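Local coordinates for substrate-binding protein (Synechococcus sp., PDB 6WPN) that probably binds a sugar or oligosaccharide in the periplasm as the substrate-binding component of a transport system in a marine cyanobacterium, at residues 336-341 with 345-350. Sequence-based numbering, arbitrary orientation.
Sequences VLPSSL and SAIRAE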
loop_
_atom_site.group_PDB
_atom_site.type_symbol
_atom_site.label_atom_id
_atom_site.label_comp_id
_atom_site.label_asym_id
_atom_site.label_seq_id
_atom_site.Cartn_x
_atom_site.Cartn_y
_atom_site.Cartn_z
ATOM N N VAL A 336 4.573 -4.949 -11.174
ATOM C CA VAL A 336 4.759 -4.836 -9.740
ATOM C C VAL A 336 6.190 -5.250 -9.404
ATOM O O VAL A 336 6.910 -5.802 -10.235
ATOM C CB VAL A 336 3.716 -5.708 -9.001
ATOM C CG1 VAL A 336 3.935 -5.730 -7.489
ATOM C CG2 VAL A 336 2.323 -5.314 -9.382
ATOM N N LEU A 337 6.605 -4.968 -8.167
ATOM C CA LEU A 337 7.967 -5.390 -7.858
ATOM C C LEU A 337 7.959 -6.684 -7.053
ATOM O O LEU A 337 7.118 -6.858 -6.165
ATOM C CB LEU A 337 8.697 -4.310 -7.061
ATOM C CG LEU A 337 8.870 -2.977 -7.783
ATOM C CD1 LEU A 337 9.479 -1.936 -6.864
ATOM C CD2 LEU A 337 9.742 -3.168 -9.010
ATOM N N PRO A 338 8.864 -7.615 -7.326
ATOM C CA PRO A 338 8.916 -8.850 -6.544
ATOM C C PRO A 338 9.843 -8.717 -5.344
ATOM O O PRO A 338 10.677 -7.812 -5.257
ATOM C CB PRO A 338 9.465 -9.869 -7.550
ATOM C CG PRO A 338 10.374 -9.045 -8.422
ATOM C CD PRO A 338 9.781 -7.650 -8.481
ATOM N N SER A 339 9.673 -9.646 -4.402
ATOM C CA SER A 339 10.561 -9.741 -3.253
ATOM C C SER A 339 11.635 -10.804 -3.432
ATOM O O SER A 339 12.521 -10.921 -2.579
ATOM C CB SER A 339 9.753 -10.023 -1.980
ATOM O OG SER A 339 9.034 -11.240 -2.092
ATOM N N SER A 340 11.578 -11.572 -4.518
ATOM C CA SER A 340 12.614 -12.545 -4.826
ATOM C C SER A 340 13.816 -11.845 -5.439
ATOM O O SER A 340 13.667 -11.045 -6.367
ATOM C CB SER A 340 12.073 -13.597 -5.792
ATOM O OG SER A 340 13.122 -14.339 -6.391
ATOM N N LEU A 341 15.010 -12.167 -4.934
ATOM C CA LEU A 341 16.234 -11.580 -5.476
ATOM C C LEU A 341 16.423 -11.955 -6.939
ATOM O O LEU A 341 16.776 -11.104 -7.768
ATOM C CB LEU A 341 17.440 -12.019 -4.645
ATOM C CG LEU A 341 17.462 -11.459 -3.221
ATOM C CD1 LEU A 341 18.627 -12.023 -2.432
ATOM C CD2 LEU A 341 17.494 -9.933 -3.244
ATOM N N SER A 345 16.187 -8.947 -9.706
ATOM C CA SER A 345 17.290 -8.671 -10.618
ATOM C C SER A 345 16.891 -8.932 -12.065
ATOM O O SER A 345 17.281 -8.186 -12.967
ATOM C CB SER A 345 18.512 -9.506 -10.240
ATOM O OG SER A 345 19.622 -9.155 -11.045
ATOM N N ALA A 346 16.123 -9.998 -12.308
ATOM C CA ALA A 346 15.675 -10.283 -13.667
ATOM C C ALA A 346 14.757 -9.183 -14.184
ATOM O O ALA A 346 14.842 -8.799 -15.358
ATOM C CB ALA A 346 14.977 -11.640 -13.727
ATOM N N ILE A 347 13.862 -8.674 -13.332
ATOM C CA ILE A 347 12.952 -7.618 -13.765
ATOM C C ILE A 347 13.713 -6.318 -13.998
ATOM O O ILE A 347 13.482 -5.619 -14.993
ATOM C CB ILE A 347 11.813 -7.432 -12.747
ATOM C CG1 ILE A 347 10.872 -8.633 -12.785
ATOM C CG2 ILE A 347 11.023 -6.168 -13.062
ATOM C CD1 ILE A 347 10.239 -8.851 -14.127
ATOM N N ARG A 348 14.618 -5.964 -13.082
ATOM C CA ARG A 348 15.447 -4.779 -13.286
ATOM C C ARG A 348 16.246 -4.889 -14.577
ATOM O O ARG A 348 16.409 -3.900 -15.303
ATOM C CB ARG A 348 16.389 -4.578 -12.100
ATOM C CG ARG A 348 15.728 -4.074 -10.832
ATOM C CD ARG A 348 16.744 -4.008 -9.706
ATOM N NE ARG A 348 16.158 -3.566 -8.445
ATOM C CZ ARG A 348 16.171 -2.308 -8.019
ATOM N NH1 ARG A 348 16.743 -1.366 -8.758
ATOM N NH2 ARG A 348 15.614 -1.990 -6.858
ATOM N N ALA A 349 16.747 -6.087 -14.881
ATOM C CA ALA A 349 17.538 -6.274 -16.092
ATOM C C ALA A 349 16.678 -6.134 -17.340
ATOM O O ALA A 349 17.104 -5.524 -18.325
ATOM C CB ALA A 349 18.226 -7.639 -16.065
ATOM N N GLU A 350 15.469 -6.697 -17.320
ATOM C CA GLU A 350 14.586 -6.583 -18.476
ATOM C C GLU A 350 14.198 -5.134 -18.732
ATOM O O GLU A 350 14.113 -4.699 -19.886
ATOM C CB GLU A 350 13.350 -7.459 -18.280
ATOM C CG GLU A 350 13.671 -8.945 -18.334
ATOM C CD GLU A 350 12.575 -9.817 -17.751
ATOM O OE1 GLU A 350 11.492 -9.284 -17.421
ATOM O OE2 GLU A 350 12.801 -11.041 -17.621
#
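P338 on a short strand and I347 on the helix that follows it face each other, and they make the buried half of this contact. CG, at the outer corner of the proline ring, lies 4.4 Å from I347 CG1, a purely apolar approach with modest overlap. The chi1 of I347 (-70°) and the direction of its CB turn this branch to the strand side of the helix. Both side chains also rest on A331 of helix 324-334, so the pair is closed in from a third direction; I347 also touches R368 of helix 359-374, and L337 of the same strand packs on A372.

The other half sits one turn into helix 341-352 and is looser. Here the link is backbone: S345 N donates to L341 O over 3.0 Å, and the bond is nearly straight at 169°. S345 CB follows at 3.4 Å from the same L341 O, while the hydroxyl, anti to the backbone N (chi1 -175°) and so beside S345's own carbonyl carbon, points away from L341 O. S345 is exposed, and the CB of L341 points away from the later helical turn, its side chain meeting L120 instead. Just ahead of L341, S340 takes the N-cap position, its OG bonded to A343 N, which supplies an acceptor for an amide of the opening turn.

Backbone bonds from L337 to L141 tie the strand antiparallel to strand 137-149, and S339 OG reaches W139 O. The arrangement is therefore a short strand-to-helix connection: a short sheet strand ends, a serine N-cap starts the helix, and one isoleucine folds back onto the strand's proline, within the alpha/beta fold of a bacterial extracellular solute-binding protein.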